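Local atomic coordinates of thermophilic dibenzothiophene desulfurization enzyme C (Paenibacillus sp. A11-2, PDB entry 5XDC), a protein that probably oxidises dibenzothiophene to its sulfoxide and then its sulfone, using reduced FMN and molecular oxygen. Residues S128-A133 with T386-V391; V341-I346 with R396-W401; T72-I77 with T251-T256. One frame throughout, in Å; residues are numbered along the deposited sequence.

In the fold
The three contacts form a compact group, with centres 16 to 17 Å apart, and illustrate how a largely helical fold can border a pocket lying between its parts. Along the chain, contact 3 (72-77 with 251-256) closes before contact 2 (341-346 with 396-401) opens, whereas contact 1 (128-133 with 386-391) crosses both. Contact 3 joins helix 70-83 to helix 247-276, contact 2 joins helix 331-363 to helix 391-404, and contact 1 brings together two loops at the indole pocket. Polar side chains tie the three together: Asp389 of contact 1 pairs with Lys345 of segment 341-346 and probably with Gln252 of segment 251-256, coupling the pocket to the helices behind it.

Contact 1: S128-A133 with T386-V391; sequences SSENNA and TLHDPV. With IND (indole), chain J.
The carboxylate of Glu130 comes to the edge of the His388 imidazole, OE2 standing 2.8 Å from NE2 near the plane of the ring, while the two planes are turned 80° apart. The rings of Phe255, His385 and Tyr413 also meet the imidazole. With CG anti to the backbone N (chi1 175°), His388 carries its ring toward Glu130 although its CB does not point there. At another point on the edge ND1 donates to Asp389 OD1 (2.7 Å), a nearly straight bond that lies in the ring plane and uses the anti lone pair of the oxygen. This bond restrains the rotation of the imidazole, and Lys345 and Gln252 hold the Asp389 carboxylate in turn, a second shell behind the histidine. Glu130 OE2 is hydrogen-bonded to the Tyr93 hydroxyl, and OE1 lies 3.5 Å from C4 of the bound indole; His388 CA comes within 3.7 Å of indole C6. Both residues thus line the ligand pocket, next to Ser128 and Ser129, which bind FMN in another structure of this protein. The first loop follows strand 124-127, the other bridges helices 376-385 and 391-404, and Phe255 of helix 247-276 touches both Glu130 and His388.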
loop_
_atom_site.group_PDB
_atom_site.type_symbol
_atom_site.label_atom_id
_atom_site.label_comp_id
_atom_site.label_asym_id
_atom_site.label_seq_id
_atom_site.Cartn_x
_atom_site.Cartn_y
_atom_site.Cartn_z
ATOM N N SER B 128 -5.677 -18.233 -32.143
ATOM C CA SER B 128 -5.717 -17.540 -30.872
ATOM C C SER B 128 -4.974 -16.235 -31.089
ATOM O O SER B 128 -3.970 -16.216 -31.801
ATOM C CB SER B 128 -5.047 -18.353 -29.763
ATOM O OG SER B 128 -4.768 -17.530 -28.638
ATOM N N SER B 129 -5.452 -15.143 -30.497
ATOM C CA SER B 129 -4.747 -13.872 -30.599
ATOM C C SER B 129 -3.844 -13.626 -29.405
ATOM O O SER B 129 -3.318 -12.518 -29.251
ATOM C CB SER B 129 -5.738 -12.716 -30.768
ATOM O OG SER B 129 -6.782 -12.750 -29.830
ATOM N N GLU B 130 -3.637 -14.647 -28.576
ATOM C CA GLU B 130 -2.838 -14.561 -27.353
ATOM C C GLU B 130 -1.644 -15.495 -27.495
ATOM O O GLU B 130 -1.635 -16.604 -26.959
ATOM C CB GLU B 130 -3.714 -14.909 -26.153
ATOM C CG GLU B 130 -4.730 -13.817 -25.916
ATOM C CD GLU B 130 -5.854 -14.189 -24.989
ATOM O OE1 GLU B 130 -5.866 -15.308 -24.422
ATOM O OE2 GLU B 130 -6.742 -13.334 -24.821
ATOM N N ASN B 131 -0.629 -15.036 -28.225
ATOM C CA ASN B 131 0.531 -15.872 -28.520
ATOM C C ASN B 131 1.644 -15.725 -27.485
ATOM O O ASN B 131 2.147 -16.727 -26.966
ATOM C CB ASN B 131 1.064 -15.545 -29.918
ATOM C CG ASN B 131 0.356 -16.330 -31.008
ATOM O OD1 ASN B 131 0.771 -17.440 -31.356
ATOM N ND2 ASN B 131 -0.723 -15.765 -31.547
ATOM N N ASN B 132 2.041 -14.490 -27.176
ATOM C CA ASN B 132 3.144 -14.230 -26.251
ATOM C C ASN B 132 4.446 -14.811 -26.806
ATOM O O ASN B 132 5.128 -15.617 -26.166
ATOM C CB ASN B 132 2.842 -14.787 -24.853
ATOM C CG ASN B 132 3.902 -14.397 -23.827
ATOM O OD1 ASN B 132 4.646 -13.433 -24.023
ATOM N ND2 ASN B 132 3.976 -15.149 -22.731
ATOM N N ALA B 133 4.778 -14.387 -28.023
ATOM C CA ALA B 133 5.976 -14.874 -28.686
ATOM C C ALA B 133 6.190 -14.093 -29.971
ATOM O O ALA B 133 5.233 -13.597 -30.576
ATOM C CB ALA B 133 5.876 -16.376 -28.989
ATOM N N THR B 386 -5.953 -11.596 -14.658
ATOM C CA THR B 386 -5.109 -10.407 -14.618
ATOM C C THR B 386 -3.683 -10.693 -15.086
ATOM O O THR B 386 -2.936 -9.751 -15.377
ATOM C CB THR B 386 -5.051 -9.801 -13.199
ATOM O OG1 THR B 386 -4.710 -10.816 -12.243
ATOM C CG2 THR B 386 -6.351 -9.126 -12.805
ATOM N N LEU B 387 -3.286 -11.972 -15.152
ATOM C CA LEU B 387 -1.976 -12.384 -15.626
ATOM C C LEU B 387 -1.900 -12.492 -17.141
ATOM O O LEU B 387 -0.826 -12.809 -17.669
ATOM C CB LEU B 387 -1.607 -13.734 -15.011
ATOM C CG LEU B 387 -1.621 -13.756 -13.481
ATOM C CD1 LEU B 387 -1.490 -15.176 -12.967
ATOM C CD2 LEU B 387 -0.506 -12.893 -12.924
ATOM N N HIS B 388 -3.006 -12.235 -17.845
ATOM C CA HIS B 388 -3.020 -12.340 -19.304
ATOM C C HIS B 388 -1.791 -11.686 -19.921
ATOM O O HIS B 388 -1.128 -12.264 -20.794
ATOM C CB HIS B 388 -4.308 -11.705 -19.838
ATOM C CG HIS B 388 -4.385 -11.655 -21.327
ATOM N ND1 HIS B 388 -3.802 -10.648 -22.068
ATOM C CD2 HIS B 388 -4.990 -12.480 -22.213
ATOM C CE1 HIS B 388 -4.044 -10.860 -23.351
ATOM N NE2 HIS B 388 -4.769 -11.959 -23.464
ATOM N N ASP B 389 -1.491 -10.462 -19.501
ATOM C CA ASP B 389 -0.262 -9.791 -19.866
ATOM C C ASP B 389 0.155 -8.962 -18.661
ATOM O O ASP B 389 -0.699 -8.550 -17.870
ATOM C CB ASP B 389 -0.419 -8.922 -21.127
ATOM C CG ASP B 389 -1.564 -7.943 -21.035
ATOM O OD1 ASP B 389 -2.723 -8.316 -21.356
ATOM O OD2 ASP B 389 -1.291 -6.801 -20.640
ATOM N N PRO B 390 1.450 -8.763 -18.459
ATOM C CA PRO B 390 1.922 -8.263 -17.156
ATOM C C PRO B 390 1.564 -6.800 -16.935
ATOM O O PRO B 390 1.906 -5.926 -17.733
ATOM C CB PRO B 390 3.438 -8.477 -17.208
ATOM C CG PRO B 390 3.770 -8.736 -18.624
ATOM C CD PRO B 390 2.539 -9.229 -19.321
ATOM N N VAL B 391 0.900 -6.542 -15.809
ATOM C CA VAL B 391 0.517 -5.172 -15.495
ATOM C C VAL B 391 1.756 -4.301 -15.326
ATOM O O VAL B 391 1.711 -3.093 -15.573
ATOM C CB VAL B 391 -0.394 -5.151 -14.259
ATOM C CG1 VAL B 391 0.394 -5.471 -12.982
ATOM C CG2 VAL B 391 -1.107 -3.834 -14.163
HETATM N N1 IND J . -7.852 -17.332 -18.548
HETATM C C2 IND J . -8.612 -17.579 -19.611
HETATM C C3 IND J . -7.878 -17.178 -20.578
HETATM C C4 IND J . -5.663 -16.146 -21.080
HETATM C C5 IND J . -4.517 -15.684 -20.425
HETATM C C6 IND J . -4.418 -15.751 -19.020
HETATM C C7 IND J . -5.465 -16.282 -18.272
HETATM C C8 IND J . -6.599 -16.745 -18.910
HETATM C C9 IND J . -6.696 -16.667 -20.343
#

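Contact 2: V341-I346 with R396-W401; sequences VASAKI and REVGNW
Val398 meets Ala342, Ser343 and Ile346 where two helices of the C-terminal part of an acyl-CoA dehydrogenase-type fold pack against each other. The axes of the short segments approach to 9.7 Å at 136°, about midway between perpendicular and antiparallel, and the small residues Ala342 and Ser343 let the valine come in. Apolar contact does most of the work. Val398 has CG1 anti to the backbone N (chi1 176°), which leaves CG2 as the branch that touches all three partners, and its nearest apolar neighbour is Ala342 CB at 3.7 Å. Polar bonding plays no part across the interface. Ser343 OG lies 3.7 Å from Val398 CG2 as a plain van der Waals neighbour and 3.8 Å from CG1; its hydrogen-bonding partner is Val339 O, one turn earlier in its own helix, so the buried hydroxyl is satisfied within the helix it belongs to. Contact between subunits completes the packing: in the third subunit, Ala304 rests on Ser343 and Ile346, and Gly300 on Val398, so this pair of helices also takes part in the tetramer interface. Farther along helix 331-363, Ile346 reaches Val398 tip to tip, its CD1 standing 3.9 Å from CG2.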
loop_
_atom_site.group_PDB
_atom_site.type_symbol
_atom_site.label_atom_id
_atom_site.label_comp_id
_atom_site.label_asym_id
_atom_site.label_seq_id
_atom_site.Cartn_x
_atom_site.Cartn_y
_atom_site.Cartn_z
ATOM N N VAL B 341 -6.657 3.431 -21.768
ATOM C CA VAL B 341 -7.097 2.069 -21.469
ATOM C C VAL B 341 -6.125 1.399 -20.505
ATOM O O VAL B 341 -6.537 0.758 -19.534
ATOM C CB VAL B 341 -7.239 1.254 -22.769
ATOM C CG1 VAL B 341 -7.409 -0.240 -22.471
ATOM C CG2 VAL B 341 -8.424 1.768 -23.587
ATOM N N ALA B 342 -4.831 1.519 -20.777
ATOM C CA ALA B 342 -3.825 0.930 -19.900
ATOM C C ALA B 342 -3.979 1.463 -18.485
ATOM O O ALA B 342 -3.909 0.703 -17.514
ATOM C CB ALA B 342 -2.431 1.224 -20.434
ATOM N N SER B 343 -4.217 2.772 -18.358
ATOM C CA SER B 343 -4.388 3.366 -17.038
ATOM C C SER B 343 -5.580 2.751 -16.319
ATOM O O SER B 343 -5.486 2.369 -15.146
ATOM C CB SER B 343 -4.564 4.879 -17.160
ATOM O OG SER B 343 -3.394 5.514 -17.654
ATOM N N ALA B 344 -6.722 2.651 -17.008
ATOM C CA ALA B 344 -7.892 2.035 -16.409
ATOM C C ALA B 344 -7.619 0.585 -16.024
ATOM O O ALA B 344 -8.038 0.129 -14.949
ATOM C CB ALA B 344 -9.076 2.124 -17.371
ATOM N N LYS B 345 -6.907 -0.158 -16.883
ATOM C CA LYS B 345 -6.612 -1.552 -16.573
ATOM C C LYS B 345 -5.720 -1.677 -15.345
ATOM O O LYS B 345 -5.910 -2.584 -14.529
ATOM C CB LYS B 345 -5.943 -2.226 -17.760
ATOM C CG LYS B 345 -5.908 -3.739 -17.646
ATOM C CD LYS B 345 -4.988 -4.322 -18.671
ATOM C CE LYS B 345 -4.983 -5.814 -18.592
ATOM N NZ LYS B 345 -3.939 -6.367 -19.446
ATOM N N ILE B 346 -4.717 -0.802 -15.228
ATOM C CA ILE B 346 -3.807 -0.828 -14.080
ATOM C C ILE B 346 -4.584 -0.656 -12.779
ATOM O O ILE B 346 -4.441 -1.444 -11.828
ATOM C CB ILE B 346 -2.725 0.255 -14.239
ATOM C CG1 ILE B 346 -1.771 -0.092 -15.380
ATOM C CG2 ILE B 346 -1.948 0.450 -12.925
ATOM C CD1 ILE B 346 -0.990 1.095 -15.891
ATOM N N ARG B 396 4.758 0.523 -17.199
ATOM C CA ARG B 396 5.879 1.095 -17.945
ATOM C C ARG B 396 5.396 1.873 -19.164
ATOM O O ARG B 396 5.929 2.942 -19.472
ATOM C CB ARG B 396 6.862 0.003 -18.384
ATOM C CG ARG B 396 8.163 0.565 -18.997
ATOM C CD ARG B 396 9.078 -0.524 -19.549
ATOM N NE ARG B 396 10.396 0.010 -19.906
ATOM C CZ ARG B 396 10.655 0.702 -21.015
ATOM N NH1 ARG B 396 9.698 0.952 -21.900
ATOM N NH2 ARG B 396 11.880 1.148 -21.244
ATOM N N GLU B 397 4.394 1.350 -19.864
ATOM C CA GLU B 397 3.878 2.020 -21.052
ATOM C C GLU B 397 3.256 3.370 -20.704
ATOM O O GLU B 397 3.490 4.369 -21.396
ATOM C CB GLU B 397 2.890 1.096 -21.765
ATOM C CG GLU B 397 3.597 -0.081 -22.449
ATOM C CD GLU B 397 2.733 -1.340 -22.626
ATOM O OE1 GLU B 397 1.515 -1.333 -22.332
ATOM O OE2 GLU B 397 3.313 -2.352 -23.066
ATOM N N VAL B 398 2.474 3.432 -19.633
ATOM C CA VAL B 398 1.922 4.722 -19.234
ATOM C C VAL B 398 3.039 5.666 -18.796
ATOM O O VAL B 398 3.005 6.864 -19.092
ATOM C CB VAL B 398 0.864 4.533 -18.138
ATOM C CG1 VAL B 398 0.354 5.870 -17.636
ATOM C CG2 VAL B 398 -0.309 3.694 -18.674
ATOM N N GLY B 399 4.046 5.156 -18.084
ATOM C CA GLY B 399 5.137 6.022 -17.657
ATOM C C GLY B 399 5.967 6.538 -18.817
ATOM O O GLY B 399 6.391 7.701 -18.827
ATOM N N ASN B 400 6.222 5.680 -19.800
ATOM C CA ASN B 400 6.989 6.075 -20.978
ATOM C C ASN B 400 6.252 7.154 -21.762
ATOM O O ASN B 400 6.872 8.075 -22.307
ATOM C CB ASN B 400 7.247 4.847 -21.849
ATOM C CG ASN B 400 8.449 4.998 -22.760
ATOM O OD1 ASN B 400 9.337 5.826 -22.538
ATOM N ND2 ASN B 400 8.493 4.160 -23.799
ATOM N N TRP B 401 4.924 7.067 -21.817
ATOM C CA TRP B 401 4.141 8.140 -22.419
ATOM C C TRP B 401 4.218 9.420 -21.586
ATOM O O TRP B 401 4.507 10.507 -22.111
ATOM C CB TRP B 401 2.687 7.702 -22.583
ATOM C CG TRP B 401 1.791 8.860 -22.831
ATOM C CD1 TRP B 401 1.611 9.518 -24.015
ATOM C CD2 TRP B 401 0.973 9.528 -21.866
ATOM N NE1 TRP B 401 0.717 10.550 -23.841
ATOM C CE2 TRP B 401 0.310 10.574 -22.533
ATOM C CE3 TRP B 401 0.726 9.333 -20.502
ATOM C CZ2 TRP B 401 -0.577 11.430 -21.879
ATOM C CZ3 TRP B 401 -0.161 10.174 -19.856
ATOM C CH2 TRP B 401 -0.802 11.209 -20.546
#

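Contact 3: T72-I77 with T251-T256; sequences TVYEAI and TQLIFT
Tyr74 lays its ring against Leu253 and Ile254, joining the N-terminal helical region of the acyl-CoA dehydrogenase-type fold to its C-terminal helical region. Helix 70-83 and helix 247-276 run roughly the same way here, their local axes 9.7 Å apart at 36°, and the tyrosine is the main bump between them. With CG anti to the carbonyl carbon (chi1 -75°), the ring is carried across to the other helix although its CB does not point there. On helix 247-276, Leu253 and Ile254 wall the hollow it enters. Leu253 crosses the ring at about a right angle and sets CD2 over one face, a CH-pi contact 3.9 Å from the centroid and shifted toward the rim. Ile254 occupies the edge instead: its backbone N is 3.4 Å from Tyr74 CE1, and its CG1 packs against the same ring carbon at 3.6 Å. Beyond this hollow the phenol oxygen passes 3.6 Å from Leu253 CB and hydrogen-bonds to Ile250 O, while the His257 ring stacks on the tyrosine. A leucine in its place would probably leave Ile250 O without its hydroxyl mate and take away the ring face under Leu253 CD2. Val316 and Val320 of helix 293-324 also touch Leu253, so its side chain is enclosed by more than the tyrosine. One turn after Tyr74, Ile77 supplies a smaller bump, crossing Ile254 at about a right angle with its CD1 equally near CG1 and CG2, 4.1 Å from each.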
loop_
_atom_site.group_PDB
_atom_site.type_symbol
_atom_site.label_atom_id
_atom_site.label_comp_id
_atom_site.label_asym_id
_atom_site.label_seq_id
_atom_site.Cartn_x
_atom_site.Cartn_y
_atom_site.Cartn_z
ATOM N N THR B 72 -22.393 0.434 -24.125
ATOM C CA THR B 72 -23.365 -0.581 -23.737
ATOM C C THR B 72 -22.719 -1.960 -23.620
ATOM O O THR B 72 -22.995 -2.707 -22.672
ATOM C CB THR B 72 -24.507 -0.606 -24.755
ATOM O OG1 THR B 72 -25.161 0.671 -24.727
ATOM C CG2 THR B 72 -25.507 -1.688 -24.425
ATOM N N VAL B 73 -21.903 -2.331 -24.604
ATOM C CA VAL B 73 -21.199 -3.611 -24.566
ATOM C C VAL B 73 -20.365 -3.723 -23.292
ATOM O O VAL B 73 -20.439 -4.721 -22.569
ATOM C CB VAL B 73 -20.321 -3.767 -25.819
ATOM C CG1 VAL B 73 -19.450 -5.011 -25.709
ATOM C CG2 VAL B 73 -21.186 -3.823 -27.089
ATOM N N TYR B 74 -19.552 -2.709 -23.017
ATOM C CA TYR B 74 -18.681 -2.758 -21.845
ATOM C C TYR B 74 -19.485 -2.887 -20.553
ATOM O O TYR B 74 -19.106 -3.647 -19.650
ATOM C CB TYR B 74 -17.783 -1.520 -21.815
ATOM C CG TYR B 74 -16.647 -1.536 -22.812
ATOM C CD1 TYR B 74 -15.678 -2.540 -22.778
ATOM C CD2 TYR B 74 -16.520 -0.542 -23.782
ATOM C CE1 TYR B 74 -14.626 -2.561 -23.682
ATOM C CE2 TYR B 74 -15.464 -0.538 -24.674
ATOM C CZ TYR B 74 -14.516 -1.551 -24.626
ATOM O OH TYR B 74 -13.480 -1.556 -25.516
ATOM N N GLU B 75 -20.587 -2.135 -20.427
ATOM C CA GLU B 75 -21.400 -2.229 -19.218
ATOM C C GLU B 75 -21.994 -3.624 -19.076
ATOM O O GLU B 75 -22.048 -4.181 -17.969
ATOM C CB GLU B 75 -22.490 -1.152 -19.244
ATOM C CG GLU B 75 -23.351 -1.132 -17.991
ATOM C CD GLU B 75 -24.237 0.112 -17.864
ATOM O OE1 GLU B 75 -25.050 0.146 -16.918
ATOM O OE2 GLU B 75 -24.129 1.047 -18.694
ATOM N N ALA B 76 -22.432 -4.212 -20.197
ATOM C CA ALA B 76 -22.995 -5.557 -20.167
ATOM C C ALA B 76 -21.934 -6.585 -19.787
ATOM O O ALA B 76 -22.219 -7.531 -19.045
ATOM C CB ALA B 76 -23.611 -5.909 -21.522
ATOM N N ILE B 77 -20.713 -6.420 -20.297
ATOM C CA ILE B 77 -19.614 -7.320 -19.933
ATOM C C ILE B 77 -19.389 -7.288 -18.428
ATOM O O ILE B 77 -19.271 -8.332 -17.774
ATOM C CB ILE B 77 -18.330 -6.933 -20.691
ATOM C CG1 ILE B 77 -18.444 -7.259 -22.187
ATOM C CG2 ILE B 77 -17.112 -7.654 -20.111
ATOM C CD1 ILE B 77 -17.398 -6.603 -23.049
ATOM N N THR B 251 -9.733 -4.377 -26.761
ATOM C CA THR B 251 -9.687 -5.660 -26.071
ATOM C C THR B 251 -9.156 -5.497 -24.655
ATOM O O THR B 251 -9.654 -6.134 -23.724
ATOM C CB THR B 251 -8.832 -6.630 -26.884
ATOM O OG1 THR B 251 -9.461 -6.873 -28.152
ATOM C CG2 THR B 251 -8.658 -7.978 -26.161
ATOM N N GLN B 252 -8.152 -4.648 -24.477
ATOM C CA GLN B 252 -7.623 -4.403 -23.140
ATOM C C GLN B 252 -8.657 -3.713 -22.259
ATOM O O GLN B 252 -8.676 -3.935 -21.043
ATOM C CB GLN B 252 -6.328 -3.598 -23.258
ATOM C CG GLN B 252 -5.197 -4.392 -23.854
ATOM C CD GLN B 252 -4.562 -5.334 -22.836
ATOM O OE1 GLN B 252 -4.427 -4.982 -21.670
ATOM N NE2 GLN B 252 -4.182 -6.529 -23.271
ATOM N N LEU B 253 -9.564 -2.927 -22.845
ATOM C CA LEU B 253 -10.653 -2.359 -22.054
ATOM C C LEU B 253 -11.758 -3.373 -21.771
ATOM O O LEU B 253 -12.441 -3.264 -20.742
ATOM C CB LEU B 253 -11.224 -1.111 -22.738
ATOM C CG LEU B 253 -12.098 -0.228 -21.851
ATOM C CD1 LEU B 253 -11.322 0.368 -20.713
ATOM C CD2 LEU B 253 -12.717 0.900 -22.673
ATOM N N ILE B 254 -11.939 -4.384 -22.637
ATOM C CA ILE B 254 -12.792 -5.518 -22.285
ATOM C C ILE B 254 -12.275 -6.180 -21.012
ATOM O O ILE B 254 -13.034 -6.429 -20.072
ATOM C CB ILE B 254 -12.873 -6.527 -23.448
ATOM C CG1 ILE B 254 -13.689 -5.940 -24.600
ATOM C CG2 ILE B 254 -13.496 -7.831 -22.996
ATOM C CD1 ILE B 254 -13.581 -6.743 -25.905
ATOM N N PHE B 255 -10.971 -6.474 -20.970
ATOM C CA PHE B 255 -10.392 -7.090 -19.781
ATOM C C PHE B 255 -10.620 -6.214 -18.556
ATOM O O PHE B 255 -10.953 -6.711 -17.468
ATOM C CB PHE B 255 -8.897 -7.326 -19.983
ATOM C CG PHE B 255 -8.548 -8.224 -21.157
ATOM C CD1 PHE B 255 -9.473 -9.096 -21.684
ATOM C CD2 PHE B 255 -7.265 -8.197 -21.700
ATOM C CE1 PHE B 255 -9.140 -9.930 -22.752
ATOM C CE2 PHE B 255 -6.926 -9.025 -22.768
ATOM C CZ PHE B 255 -7.871 -9.893 -23.290
ATOM N N THR B 256 -10.429 -4.902 -18.715
ATOM C CA THR B 256 -10.632 -3.964 -17.617
ATOM C C THR B 256 -12.026 -4.106 -17.024
ATOM O O THR B 256 -12.199 -4.111 -15.801
ATOM C CB THR B 256 -10.408 -2.536 -18.115
ATOM O OG1 THR B 256 -9.067 -2.390 -18.574
ATOM C CG2 THR B 256 -10.640 -1.515 -17.007
#